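Local structure of minor capsid protein (6G42) at residues 41-46 and 268-273; 214-219 and 232-237; 5-10 and 47-52. The protein forms the penton of the mavirus capsid as a single jelly-roll minor capsid protein assembled into a pentamer, which probably occupies the vertices of the shell. All coordinates share one frame; numbering follows the deposited sequence.

How the contacts relate
The three contacts lie on one side of the chain's centre, around the two jelly-roll sheets. Contacts 1 and 3 have centres about 11 Å apart and segments that alternate along the chain; Asp44 N lies 3.2 Å from Tyr49 OH, a probable hydrogen bond. Contact 2, its centre about 21 Å from that of contact 1 and about 20 Å from that of contact 3, is nested inside contact 1 and opens after contact 3 closes. Contacts 1 and 2 reach the sheet of strands 236-239 and 272-281, contact 3 strands 8-15 and 49-62 of the other. Leu235 of contact 2 packs on Leu51 of contact 3. All touch neighbouring subunits, contact 1 through Ile42 alone.

Contact 1: 41-46 and 268-273; sequences TILDPD and TNFNRF
Residues 41-46, in the loop between strands 33-37 and 49-62 of the jelly roll, set Ile42 and Leu43 against Phe270 in the turn that leads into strand 272-281. Phe270 holds CG between its backbone N and carbonyl carbon (chi1 67°); although its CB points away from the loop, the ring comes back to it. Two methyls then meet different ring atoms, both obliquely. Ile42 CD1 lies 3.6 Å from Phe270 CE2, and Leu43 CD1 is 3.5 Å from Phe270 CE1, with CZ close beside it. The same Ile42 CD1 also reaches the edge of a second ring, near its plane, 3.9 Å from Phe273 CE1, where the two side chains cross at about a right angle. No hydrogen bond joins the segments. Farther along, Thr268 CB and CG2 pack on the Asp44 carbonyl, CB being 3.4 Å from Asp44 O, and Thr268 OG1 sits 3.5 Å from Pro45 CA. Thr41 CG2 rests 3.4 Å from Asn269 O. Leu211 and Pro212 give Phe270 further packing, while Ile42 also touches Leu217 of a second subunit. Leu43 touches Ile9 and Phe303, and Phe273 touches Leu11 and Leu301, so the contact borders strands 8-15 and 296-305; backbone hydrogen bonds join Phe273 to Ile36 of strand 33-37.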
ATOM      1  N   THR C  41      32.304 -18.692  23.287  1.00 78.84           N
ATOM      2  CA  THR C  41      31.478 -17.522  23.591  1.00 78.80           C
ATOM      3  C   THR C  41      31.061 -16.791  22.313  1.00 77.67           C
ATOM      4  O   THR C  41      31.822 -16.724  21.348  1.00 78.79           O
ATOM      5  CB  THR C  41      32.195 -16.534  24.536  1.00 77.41           C
ATOM      6  OG1 THR C  41      33.509 -16.256  24.037  1.00 75.85           O
ATOM      7  CG2 THR C  41      32.294 -17.111  25.942  1.00 77.55           C
ATOM      8  N   ILE C  42      29.844 -16.256  22.327  1.00 77.86           N
ATOM      9  CA  ILE C  42      29.231 -15.631  21.152  1.00 76.71           C
ATOM     10  C   ILE C  42      29.817 -14.241  20.871  1.00 75.55           C
ATOM     11  O   ILE C  42      30.124 -13.920  19.719  1.00 74.84           O
ATOM     12  CB  ILE C  42      27.694 -15.546  21.325  1.00 76.01           C
ATOM     13  CG1 ILE C  42      27.101 -16.955  21.480  1.00 75.35           C
ATOM     14  CG2 ILE C  42      27.040 -14.849  20.137  1.00 76.15           C
ATOM     15  CD1 ILE C  42      25.769 -16.991  22.193  1.00 75.43           C
ATOM     16  N   LEU C  43      29.972 -13.441  21.927  1.00 74.96           N
ATOM     17  CA  LEU C  43      30.422 -12.040  21.836  1.00 73.38           C
ATOM     18  C   LEU C  43      31.872 -11.837  22.311  1.00 73.47           C
ATOM     19  O   LEU C  43      32.407 -12.644  23.080  1.00 68.69           O
ATOM     20  CB  LEU C  43      29.489 -11.156  22.669  1.00 70.46           C
ATOM     21  CG  LEU C  43      27.991 -11.265  22.372  1.00 68.45           C
ATOM     22  CD1 LEU C  43      27.177 -10.549  23.440  1.00 67.86           C
ATOM     23  CD2 LEU C  43      27.674 -10.710  20.994  1.00 67.50           C
ATOM     24  N   ASP C  44      32.497 -10.754  21.844  1.00 77.11           N
ATOM     25  CA  ASP C  44      33.820 -10.338  22.337  1.00 82.71           C
ATOM     26  C   ASP C  44      33.678  -9.732  23.736  1.00 84.11           C
ATOM     27  O   ASP C  44      32.689  -9.039  24.005  1.00 86.81           O
ATOM     28  CB  ASP C  44      34.464  -9.281  21.425  1.00 83.99           C
ATOM     29  CG  ASP C  44      34.771  -9.796  20.027  1.00 87.40           C
ATOM     30  OD1 ASP C  44      34.195 -10.824  19.608  1.00 89.85           O
ATOM     31  OD2 ASP C  44      35.592  -9.153  19.335  1.00 89.22           O
ATOM     32  N   PRO C  45      34.655  -9.986  24.632  1.00 83.03           N
ATOM     33  CA  PRO C  45      34.616  -9.342  25.952  1.00 81.47           C
ATOM     34  C   PRO C  45      34.983  -7.849  25.945  1.00 80.15           C
ATOM     35  O   PRO C  45      34.557  -7.121  26.838  1.00 77.76           O
ATOM     36  CB  PRO C  45      35.621 -10.154  26.771  1.00 82.57           C
ATOM     37  CG  PRO C  45      36.567 -10.712  25.769  1.00 83.68           C
ATOM     38  CD  PRO C  45      35.780 -10.934  24.513  1.00 82.30           C
ATOM     39  N   ASP C  46      35.748  -7.401  24.950  1.00 82.50           N
ATOM     40  CA  ASP C  46      36.212  -6.003  24.883  1.00 85.33           C
ATOM     41  C   ASP C  46      35.183  -4.977  24.382  1.00 85.84           C
ATOM     42  O   ASP C  46      35.421  -3.773  24.513  1.00 87.85           O
ATOM     43  CB  ASP C  46      37.477  -5.904  24.016  1.00 87.77           C
ATOM     44  CG  ASP C  46      38.673  -6.647  24.615  1.00 90.61           C
ATOM     45  OD1 ASP C  46      38.692  -6.918  25.838  1.00 87.52           O
ATOM     46  OD2 ASP C  46      39.613  -6.954  23.853  1.00 93.52           O
ATOM     47  N   THR C 268      28.997  -9.882  28.428  1.00 71.98           N
ATOM     48  CA  THR C 268      29.583 -10.396  27.182  1.00 75.24           C
ATOM     49  C   THR C 268      30.061 -11.851  27.243  1.00 77.49           C
ATOM     50  O   THR C 268      30.342 -12.453  26.204  1.00 82.47           O
ATOM     51  CB  THR C 268      30.801  -9.544  26.776  1.00 78.35           C
ATOM     52  OG1 THR C 268      31.707  -9.438  27.886  1.00 78.35           O
ATOM     53  CG2 THR C 268      30.366  -8.152  26.353  1.00 80.08           C
ATOM     54  N   ASN C 269      30.154 -12.414  28.446  1.00 81.39           N
ATOM     55  CA  ASN C 269      30.816 -13.715  28.664  1.00 82.94           C
ATOM     56  C   ASN C 269      29.940 -14.966  28.465  1.00 80.77           C
ATOM     57  O   ASN C 269      30.433 -16.085  28.614  1.00 80.79           O
ATOM     58  CB  ASN C 269      31.463 -13.747  30.062  1.00 87.00           C
ATOM     59  CG  ASN C 269      30.442 -13.875  31.191  1.00 89.53           C
ATOM     60  OD1 ASN C 269      29.384 -13.244  31.160  1.00 86.40           O
ATOM     61  ND2 ASN C 269      30.763 -14.687  32.198  1.00 90.95           N
ATOM     62  N   PHE C 270      28.665 -14.782  28.120  1.00 78.96           N
ATOM     63  CA  PHE C 270      27.717 -15.904  28.039  1.00 76.99           C
ATOM     64  C   PHE C 270      27.949 -16.827  26.843  1.00 75.19           C
ATOM     65  O   PHE C 270      28.551 -16.453  25.835  1.00 73.03           O
ATOM     66  CB  PHE C 270      26.247 -15.441  28.087  1.00 76.57           C
ATOM     67  CG  PHE C 270      25.802 -14.648  26.887  1.00 75.64           C
ATOM     68  CD1 PHE C 270      25.897 -13.264  26.885  1.00 73.86           C
ATOM     69  CD2 PHE C 270      25.265 -15.280  25.769  1.00 74.79           C
ATOM     70  CE1 PHE C 270      25.488 -12.523  25.789  1.00 73.85           C
ATOM     71  CE2 PHE C 270      24.855 -14.543  24.667  1.00 73.29           C
ATOM     72  CZ  PHE C 270      24.967 -13.162  24.679  1.00 73.09           C
ATOM     73  N   ASN C 271      27.438 -18.040  27.004  1.00 76.45           N
ATOM     74  CA  ASN C 271      27.662 -19.159  26.091  1.00 76.29           C
ATOM     75  C   ASN C 271      26.365 -19.752  25.512  1.00 72.45           C
ATOM     76  O   ASN C 271      26.344 -20.248  24.381  1.00 67.94           O
ATOM     77  CB  ASN C 271      28.411 -20.228  26.886  1.00 77.49           C
ATOM     78  CG  ASN C 271      29.021 -21.298  26.022  1.00 79.85           C
ATOM     79  OD1 ASN C 271      29.182 -21.136  24.812  1.00 84.75           O
ATOM     80  ND2 ASN C 271      29.391 -22.400  26.652  1.00 81.47           N
ATOM     81  N   ARG C 272      25.301 -19.721  26.307  1.00 70.05           N
ATOM     82  CA  ARG C 272      24.007 -20.248  25.925  1.00 70.76           C
ATOM     83  C   ARG C 272      22.883 -19.424  26.544  1.00 67.11           C
ATOM     84  O   ARG C 272      23.083 -18.731  27.547  1.00 64.32           O
ATOM     85  CB  ARG C 272      23.891 -21.712  26.369  1.00 76.95           C
ATOM     86  CG  ARG C 272      23.958 -21.937  27.872  1.00 80.84           C
ATOM     87  CD  ARG C 272      24.187 -23.398  28.223  1.00 84.84           C
ATOM     88  NE  ARG C 272      22.980 -24.213  28.094  1.00 87.55           N
ATOM     89  CZ  ARG C 272      22.900 -25.511  28.397  1.00 89.03           C
ATOM     90  NH1 ARG C 272      23.963 -26.178  28.850  1.00 89.27           N
ATOM     91  NH2 ARG C 272      21.745 -26.155  28.243  1.00 89.81           N
ATOM     92  N   PHE C 273      21.708 -19.506  25.930  1.00 63.92           N
ATOM     93  CA  PHE C 273      20.498 -18.878  26.465  1.00 62.29           C
ATOM     94  C   PHE C 273      19.245 -19.494  25.860  1.00 59.00           C
ATOM     95  O   PHE C 273      19.310 -20.215  24.868  1.00 56.95           O
ATOM     96  CB  PHE C 273      20.508 -17.354  26.247  1.00 62.52           C
ATOM     97  CG  PHE C 273      20.633 -16.938  24.803  1.00 62.45           C
ATOM     98  CD1 PHE C 273      21.883 -16.824  24.204  1.00 61.93           C
ATOM     99  CD2 PHE C 273      19.503 -16.635  24.050  1.00 61.47           C
ATOM    100  CE1 PHE C 273      22.007 -16.432  22.881  1.00 61.64           C
ATOM    101  CE2 PHE C 273      19.621 -16.243  22.726  1.00 62.74           C
ATOM    102  CZ  PHE C 273      20.875 -16.143  22.140  1.00 63.13           C
TER

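Contact 2: 214-219 and 232-237; sequences SYELLP and GVFLTN
Val233 CG2 stands over the face of the Tyr215 ring in a CH-pi contact, 3.5 Å from the ring centroid and 12° off the ring normal. The two side chains flank a short two-stranded antiparallel pairing, 216-217 with 231-232, in which Glu216 and Gly232 form a hydrogen-bonded pair. Val233 places CG1 anti to its backbone N, which puts CG2 beside that N and over the ring; CE2 is the Tyr215 atom closest to it. The edge of the same ring is met in its plane by Gly232 N. Within the pair, Glu216 N gives a bond of 2.7 Å to Gly232 O, and Gly232 N returns one of 3.1 Å to Glu216 O. Beyond it, Glu216 and Phe234 cross at about a right angle, yet the carboxylate and the ring lie nearly parallel, their planes 9° apart. The touching is through the stem of the phenylalanine, Glu216 CD being 3.8 Å from Phe234 CB. The charged end is engaged by the third subunit: OE2 in a salt bridge with its Lys300 and OE1 in a hydrogen bond with its Asn12. Trp10 of that subunit also packs on Glu216, so the short pairing takes part in the subunit interface. Leu218 CD1 approaches the Phe234 ring obliquely, 4.2 Å from Phe234 CE1. Leu218 CD1 also lies 3.9 Å from Gly232 N, while Gly232 CA meets the edge of the Phe234 ring in its plane.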
ATOM      1  N   SER C 214      18.986  -6.125  29.146  1.00 59.11           N
ATOM      2  CA  SER C 214      18.283  -5.136  29.956  1.00 59.30           C
ATOM      3  C   SER C 214      16.785  -5.426  29.959  1.00 60.80           C
ATOM      4  O   SER C 214      16.212  -5.782  28.930  1.00 62.30           O
ATOM      5  CB  SER C 214      18.555  -3.729  29.430  1.00 59.65           C
ATOM      6  OG  SER C 214      18.215  -2.763  30.405  1.00 61.86           O
ATOM      7  N   TYR C 215      16.168  -5.286  31.125  1.00 64.41           N
ATOM      8  CA  TYR C 215      14.747  -5.563  31.303  1.00 66.57           C
ATOM      9  C   TYR C 215      13.961  -4.329  30.888  1.00 61.39           C
ATOM     10  O   TYR C 215      14.472  -3.221  30.954  1.00 60.73           O
ATOM     11  CB  TYR C 215      14.436  -5.874  32.775  1.00 76.37           C
ATOM     12  CG  TYR C 215      14.912  -7.231  33.295  1.00 86.42           C
ATOM     13  CD1 TYR C 215      16.272  -7.579  33.294  1.00 92.08           C
ATOM     14  CD2 TYR C 215      14.002  -8.156  33.830  1.00 89.67           C
ATOM     15  CE1 TYR C 215      16.703  -8.807  33.783  1.00 93.83           C
ATOM     16  CE2 TYR C 215      14.428  -9.386  34.322  1.00 92.29           C
ATOM     17  CZ  TYR C 215      15.778  -9.707  34.296  1.00 95.76           C
ATOM     18  OH  TYR C 215      16.209 -10.922  34.780  1.00100.22           O
ATOM     19  N   GLU C 216      12.721  -4.530  30.455  1.00 60.85           N
ATOM     20  CA  GLU C 216      11.777  -3.427  30.250  1.00 60.39           C
ATOM     21  C   GLU C 216      11.059  -3.162  31.573  1.00 58.22           C
ATOM     22  O   GLU C 216      10.879  -4.080  32.374  1.00 58.27           O
ATOM     23  CB  GLU C 216      10.749  -3.753  29.152  1.00 61.60           C
ATOM     24  CG  GLU C 216      11.335  -4.020  27.760  1.00 61.47           C
ATOM     25  CD  GLU C 216      10.311  -3.883  26.630  1.00 59.68           C
ATOM     26  OE1 GLU C 216       9.095  -3.965  26.887  1.00 58.76           O
ATOM     27  OE2 GLU C 216      10.714  -3.699  25.464  1.00 58.30           O
ATOM     28  N   LEU C 217      10.650  -1.915  31.791  1.00 55.99           N
ATOM     29  CA  LEU C 217       9.979  -1.508  33.034  1.00 55.92           C
ATOM     30  C   LEU C 217       8.475  -1.698  32.890  1.00 57.33           C
ATOM     31  O   LEU C 217       7.894  -1.208  31.927  1.00 58.33           O
ATOM     32  CB  LEU C 217      10.292  -0.044  33.374  1.00 54.55           C
ATOM     33  CG  LEU C 217      11.767   0.389  33.382  1.00 53.37           C
ATOM     34  CD1 LEU C 217      11.874   1.835  33.846  1.00 53.96           C
ATOM     35  CD2 LEU C 217      12.636  -0.512  34.247  1.00 51.94           C
ATOM     36  N   LEU C 218       7.862  -2.387  33.857  1.00 60.40           N
ATOM     37  CA  LEU C 218       6.445  -2.803  33.801  1.00 62.28           C
ATOM     38  C   LEU C 218       5.590  -2.140  34.892  1.00 64.47           C
ATOM     39  O   LEU C 218       6.127  -1.689  35.899  1.00 63.20           O
ATOM     40  CB  LEU C 218       6.343  -4.330  33.930  1.00 61.80           C
ATOM     41  CG  LEU C 218       6.661  -5.180  32.696  1.00 61.70           C
ATOM     42  CD1 LEU C 218       6.748  -6.650  33.077  1.00 61.57           C
ATOM     43  CD2 LEU C 218       5.629  -4.988  31.598  1.00 61.53           C
ATOM     44  N   PRO C 219       4.251  -2.104  34.701  1.00 70.19           N
ATOM     45  CA  PRO C 219       3.362  -1.518  35.708  1.00 74.25           C
ATOM     46  C   PRO C 219       3.130  -2.435  36.915  1.00 78.52           C
ATOM     47  O   PRO C 219       3.654  -3.550  36.961  1.00 75.33           O
ATOM     48  CB  PRO C 219       2.062  -1.290  34.927  1.00 73.35           C
ATOM     49  CG  PRO C 219       2.054  -2.369  33.910  1.00 73.66           C
ATOM     50  CD  PRO C 219       3.495  -2.573  33.522  1.00 73.14           C
ATOM     51  N   GLY C 232      10.632  -7.004  33.307  1.00 64.94           N
ATOM     52  CA  GLY C 232      10.528  -8.177  32.441  1.00 63.87           C
ATOM     53  C   GLY C 232      11.443  -8.119  31.230  1.00 62.47           C
ATOM     54  O   GLY C 232      11.750  -7.040  30.721  1.00 60.83           O
ATOM     55  N   VAL C 233      11.867  -9.295  30.770  1.00 63.35           N
ATOM     56  CA  VAL C 233      12.728  -9.440  29.595  1.00 62.61           C
ATOM     57  C   VAL C 233      11.844  -9.661  28.372  1.00 63.61           C
ATOM     58  O   VAL C 233      11.135 -10.665  28.284  1.00 63.18           O
ATOM     59  CB  VAL C 233      13.706 -10.619  29.749  1.00 62.32           C
ATOM     60  CG1 VAL C 233      14.567 -10.782  28.504  1.00 62.22           C
ATOM     61  CG2 VAL C 233      14.590 -10.410  30.975  1.00 63.50           C
ATOM     62  N   PHE C 234      11.884  -8.697  27.458  1.00 64.89           N
ATOM     63  CA  PHE C 234      11.112  -8.709  26.221  1.00 64.75           C
ATOM     64  C   PHE C 234      12.102  -8.370  25.106  1.00 62.81           C
ATOM     65  O   PHE C 234      12.679  -7.284  25.117  1.00 63.69           O
ATOM     66  CB  PHE C 234      10.010  -7.639  26.258  1.00 68.03           C
ATOM     67  CG  PHE C 234       8.858  -7.945  27.190  1.00 72.30           C
ATOM     68  CD1 PHE C 234       9.038  -8.002  28.567  1.00 74.57           C
ATOM     69  CD2 PHE C 234       7.568  -8.110  26.692  1.00 75.68           C
ATOM     70  CE1 PHE C 234       7.974  -8.261  29.421  1.00 76.25           C
ATOM     71  CE2 PHE C 234       6.498  -8.370  27.542  1.00 76.58           C
ATOM     72  CZ  PHE C 234       6.701  -8.444  28.908  1.00 76.10           C
ATOM     73  N   LEU C 235      12.304  -9.288  24.159  1.00 61.63           N
ATOM     74  CA  LEU C 235      13.250  -9.081  23.041  1.00 61.16           C
ATOM     75  C   LEU C 235      12.637  -8.465  21.774  1.00 58.38           C
ATOM     76  O   LEU C 235      13.331  -7.782  21.025  1.00 53.37           O
ATOM     77  CB  LEU C 235      13.960 -10.389  22.698  1.00 61.11           C
ATOM     78  CG  LEU C 235      14.719 -11.055  23.848  1.00 62.19           C
ATOM     79  CD1 LEU C 235      15.559 -12.199  23.303  1.00 62.08           C
ATOM     80  CD2 LEU C 235      15.600 -10.082  24.618  1.00 62.52           C
ATOM     81  N   THR C 236      11.360  -8.738  21.528  1.00 58.14           N
ATOM     82  CA  THR C 236      10.584  -7.999  20.528  1.00 58.59           C
ATOM     83  C   THR C 236       9.092  -8.080  20.863  1.00 56.74           C
ATOM     84  O   THR C 236       8.656  -8.996  21.559  1.00 52.66           O
ATOM     85  CB  THR C 236      10.872  -8.471  19.073  1.00 59.05           C
ATOM     86  OG1 THR C 236      10.301  -7.546  18.131  1.00 56.51           O
ATOM     87  CG2 THR C 236      10.325  -9.878  18.807  1.00 60.38           C
ATOM     88  N   ASN C 237       8.344  -7.092  20.375  1.00 57.31           N
ATOM     89  CA  ASN C 237       6.894  -6.998  20.533  1.00 57.78           C
ATOM     90  C   ASN C 237       6.268  -6.944  19.160  1.00 54.04           C
ATOM     91  O   ASN C 237       6.323  -5.903  18.503  1.00 56.90           O
ATOM     92  CB  ASN C 237       6.513  -5.700  21.234  1.00 63.77           C
ATOM     93  CG  ASN C 237       6.656  -5.772  22.726  1.00 71.31           C
ATOM     94  OD1 ASN C 237       7.659  -6.263  23.243  1.00 77.46           O
ATOM     95  ND2 ASN C 237       5.660  -5.245  23.439  1.00 78.16           N
TER

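Contact 3: 5-10 and 47-52; sequences MKQYIW and KNYLLI
Gln7 and Tyr49 make the close part of this contact, with Tyr49 OH donating to Gln7 OE1 over 2.7 Å. Gln7 carries CG anti to its backbone N (chi1 -157°), and the chain running extended from there carries the amide toward the tyrosine. The amide and ring planes are 31° apart, and the hydroxyl is tilted 18° from the carbonyl plane. Tyr49 OH is also probably hydrogen-bonded to Asp44 N; the hydroxyl at the end of this buried ring thus has two partners. Beside this polar link, Ile9 CD1 packs obliquely against the ring, 3.8 Å from Tyr49 CE2. The backbones themselves are well separated, with Gln7 CA 8.9 Å from Tyr49 CA, because strand 296-305 runs between strands 8-15 and 49-62 in this jelly-roll sheet. Gln7 and Ile9 form backbone hydrogen bonds with Ser305 and Phe303 of that strand, and Leu50 with Glu304 from its other side. The side chains of Gln7, Ile9 and Tyr49 therefore meet over the intervening strand. Toward the chain's beginning the contact is loose. Lys47 passes across the end of Gln7, with Lys47 CD 3.5 Å from Gln7 OE1. The Lys47 chain bends at chi4 and brings Lys47 NZ to 3.1 Å from Met5 O, but the angle is too poor for a hydrogen bond. Exposed Met5 turns the end of its side chain away from 47-52 and packs on Asn48 of a second subunit.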
ATOM      1  N   MET C   5      36.235  -0.297  13.834  1.00 95.67           N
ATOM      2  CA  MET C   5      35.609  -1.610  13.478  1.00 96.94           C
ATOM      3  C   MET C   5      34.312  -1.855  14.271  1.00 92.04           C
ATOM      4  O   MET C   5      34.335  -2.408  15.375  1.00 92.78           O
ATOM      5  CB  MET C   5      36.615  -2.764  13.680  1.00103.47           C
ATOM      6  CG  MET C   5      36.133  -4.145  13.232  1.00107.48           C
ATOM      7  SD  MET C   5      36.051  -4.386  11.442  1.00111.80           S
ATOM      8  CE  MET C   5      37.621  -5.196  11.125  1.00109.10           C
ATOM      9  N   LYS C   6      33.194  -1.415  13.692  1.00 83.30           N
ATOM     10  CA  LYS C   6      31.849  -1.775  14.151  1.00 76.94           C
ATOM     11  C   LYS C   6      31.537  -3.208  13.710  1.00 73.88           C
ATOM     12  O   LYS C   6      31.849  -3.588  12.580  1.00 73.55           O
ATOM     13  CB  LYS C   6      30.822  -0.818  13.550  1.00 76.42           C
ATOM     14  CG  LYS C   6      29.420  -0.919  14.131  1.00 75.69           C
ATOM     15  CD  LYS C   6      28.470   0.022  13.397  1.00 77.40           C
ATOM     16  CE  LYS C   6      27.476   0.712  14.322  1.00 76.91           C
ATOM     17  NZ  LYS C   6      26.497  -0.239  14.905  1.00 76.23           N
ATOM     18  N   GLN C   7      30.902  -3.983  14.588  1.00 69.55           N
ATOM     19  CA  GLN C   7      30.735  -5.428  14.389  1.00 66.19           C
ATOM     20  C   GLN C   7      29.263  -5.836  14.287  1.00 60.12           C
ATOM     21  O   GLN C   7      28.438  -5.415  15.101  1.00 57.60           O
ATOM     22  CB  GLN C   7      31.405  -6.188  15.540  1.00 69.39           C
ATOM     23  CG  GLN C   7      31.801  -7.622  15.207  1.00 71.99           C
ATOM     24  CD  GLN C   7      32.480  -8.338  16.367  1.00 74.26           C
ATOM     25  OE1 GLN C   7      32.265  -8.003  17.531  1.00 73.71           O
ATOM     26  NE2 GLN C   7      33.298  -9.343  16.052  1.00 77.11           N
ATOM     27  N   TYR C   8      28.961  -6.664  13.285  1.00 55.68           N
ATOM     28  CA  TYR C   8      27.638  -7.276  13.091  1.00 54.19           C
ATOM     29  C   TYR C   8      27.770  -8.787  13.275  1.00 52.34           C
ATOM     30  O   TYR C   8      28.427  -9.454  12.476  1.00 51.37           O
ATOM     31  CB  TYR C   8      27.087  -6.976  11.688  1.00 53.55           C
ATOM     32  CG  TYR C   8      26.673  -5.534  11.486  1.00 51.95           C
ATOM     33  CD1 TYR C   8      27.621  -4.547  11.222  1.00 50.93           C
ATOM     34  CD2 TYR C   8      25.337  -5.153  11.566  1.00 51.88           C
ATOM     35  CE1 TYR C   8      27.250  -3.224  11.049  1.00 50.77           C
ATOM     36  CE2 TYR C   8      24.953  -3.833  11.388  1.00 52.18           C
ATOM     37  CZ  TYR C   8      25.911  -2.873  11.131  1.00 51.91           C
ATOM     38  OH  TYR C   8      25.528  -1.566  10.956  1.00 52.95           O
ATOM     39  N   ILE C   9      27.154  -9.311  14.332  1.00 51.49           N
ATOM     40  CA  ILE C   9      27.145 -10.748  14.609  1.00 51.11           C
ATOM     41  C   ILE C   9      25.696 -11.209  14.455  1.00 48.13           C
ATOM     42  O   ILE C   9      24.803 -10.686  15.122  1.00 47.78           O
ATOM     43  CB  ILE C   9      27.723 -11.076  16.016  1.00 51.63           C
ATOM     44  CG1 ILE C   9      29.174 -10.590  16.128  1.00 52.55           C
ATOM     45  CG2 ILE C   9      27.685 -12.574  16.295  1.00 52.11           C
ATOM     46  CD1 ILE C   9      29.735 -10.612  17.536  1.00 53.89           C
ATOM     47  N   TRP C  10      25.491 -12.181  13.569  1.00 47.04           N
ATOM     48  CA  TRP C  10      24.167 -12.687  13.207  1.00 48.08           C
ATOM     49  C   TRP C  10      23.998 -14.099  13.726  1.00 49.55           C
ATOM     50  O   TRP C  10      24.897 -14.923  13.565  1.00 51.44           O
ATOM     51  CB  TRP C  10      24.005 -12.735  11.686  1.00 47.21           C
ATOM     52  CG  TRP C  10      24.082 -11.407  11.005  1.00 46.25           C
ATOM     53  CD1 TRP C  10      25.175 -10.865  10.397  1.00 46.39           C
ATOM     54  CD2 TRP C  10      23.027 -10.460  10.854  1.00 44.82           C
ATOM     55  NE1 TRP C  10      24.868  -9.636   9.878  1.00 45.20           N
ATOM     56  CE2 TRP C  10      23.553  -9.362  10.140  1.00 45.42           C
ATOM     57  CE3 TRP C  10      21.685 -10.427  11.259  1.00 46.41           C
ATOM     58  CZ2 TRP C  10      22.784  -8.236   9.813  1.00 45.34           C
ATOM     59  CZ3 TRP C  10      20.911  -9.309  10.932  1.00 45.76           C
ATOM     60  CH2 TRP C  10      21.471  -8.226  10.218  1.00 46.23           C
ATOM     61  N   LYS C  47      34.061  -5.439  23.820  1.00 84.07           N
ATOM     62  CA  LYS C  47      33.039  -4.553  23.225  1.00 79.82           C
ATOM     63  C   LYS C  47      31.709  -4.570  23.985  1.00 77.68           C
ATOM     64  O   LYS C  47      31.447  -5.472  24.782  1.00 76.58           O
ATOM     65  CB  LYS C  47      32.782  -4.946  21.769  1.00 76.89           C
ATOM     66  CG  LYS C  47      33.999  -4.854  20.859  1.00 76.87           C
ATOM     67  CD  LYS C  47      33.742  -5.556  19.534  1.00 75.73           C
ATOM     68  CE  LYS C  47      34.966  -5.595  18.631  1.00 75.64           C
ATOM     69  NZ  LYS C  47      34.907  -4.567  17.556  1.00 76.05           N
ATOM     70  N   ASN C  48      30.890  -3.552  23.725  1.00 75.56           N
ATOM     71  CA  ASN C  48      29.495  -3.491  24.184  1.00 76.80           C
ATOM     72  C   ASN C  48      28.552  -3.710  23.006  1.00 73.42           C
ATOM     73  O   ASN C  48      28.822  -3.238  21.900  1.00 74.06           O
ATOM     74  CB  ASN C  48      29.191  -2.129  24.813  1.00 78.97           C
ATOM     75  CG  ASN C  48      29.853  -1.943  26.164  1.00 79.40           C
ATOM     76  OD1 ASN C  48      30.041  -2.899  26.920  1.00 82.29           O
ATOM     77  ND2 ASN C  48      30.195  -0.702  26.482  1.00 79.87           N
ATOM     78  N   TYR C  49      27.436  -4.392  23.260  1.00 68.62           N
ATOM     79  CA  TYR C  49      26.503  -4.797  22.203  1.00 65.27           C
ATOM     80  C   TYR C  49      25.051  -4.408  22.455  1.00 62.63           C
ATOM     81  O   TYR C  49      24.595  -4.335  23.595  1.00 60.06           O
ATOM     82  CB  TYR C  49      26.553  -6.307  22.014  1.00 64.85           C
ATOM     83  CG  TYR C  49      27.874  -6.817  21.508  1.00 65.30           C
ATOM     84  CD1 TYR C  49      28.928  -7.060  22.386  1.00 65.23           C
ATOM     85  CD2 TYR C  49      28.074  -7.068  20.153  1.00 65.70           C
ATOM     86  CE1 TYR C  49      30.147  -7.538  21.926  1.00 66.15           C
ATOM     87  CE2 TYR C  49      29.290  -7.549  19.682  1.00 66.10           C
ATOM     88  CZ  TYR C  49      30.323  -7.784  20.574  1.00 65.28           C
ATOM     89  OH  TYR C  49      31.526  -8.262  20.121  1.00 64.82           O
ATOM     90  N   LEU C  50      24.344  -4.168  21.354  1.00 60.95           N
ATOM     91  CA  LEU C  50      22.892  -4.059  21.337  1.00 56.63           C
ATOM     92  C   LEU C  50      22.338  -5.324  20.699  1.00 51.64           C
ATOM     93  O   LEU C  50      22.987  -5.910  19.845  1.00 50.13           O
ATOM     94  CB  LEU C  50      22.462  -2.847  20.516  1.00 57.30           C
ATOM     95  CG  LEU C  50      22.974  -1.481  20.969  1.00 58.00           C
ATOM     96  CD1 LEU C  50      22.599  -0.430  19.937  1.00 59.04           C
ATOM     97  CD2 LEU C  50      22.418  -1.107  22.337  1.00 57.47           C
ATOM     98  N   LEU C  51      21.148  -5.732  21.126  1.00 50.14           N
ATOM     99  CA  LEU C  51      20.420  -6.856  20.537  1.00 50.50           C
ATOM    100  C   LEU C  51      19.147  -6.361  19.849  1.00 51.10           C
ATOM    101  O   LEU C  51      18.352  -5.627  20.451  1.00 48.96           O
ATOM    102  CB  LEU C  51      20.033  -7.867  21.614  1.00 51.72           C
ATOM    103  CG  LEU C  51      19.032  -8.966  21.231  1.00 51.25           C
ATOM    104  CD1 LEU C  51      19.622  -9.913  20.198  1.00 51.90           C
ATOM    105  CD2 LEU C  51      18.622  -9.730  22.469  1.00 51.78           C
ATOM    106  N   ILE C  52      18.948  -6.804  18.608  1.00 51.11           N
ATOM    107  CA  ILE C  52      17.700  -6.571  17.871  1.00 51.28           C
ATOM    108  C   ILE C  52      17.274  -7.843  17.137  1.00 50.24           C
ATOM    109  O   ILE C  52      18.107  -8.539  16.543  1.00 50.41           O
ATOM    110  CB  ILE C  52      17.808  -5.369  16.897  1.00 52.76           C
ATOM    111  CG1 ILE C  52      16.477  -5.113  16.190  1.00 53.38           C
ATOM    112  CG2 ILE C  52      18.906  -5.564  15.857  1.00 54.29           C
ATOM    113  CD1 ILE C  52      16.367  -3.704  15.641  1.00 54.74           C
TER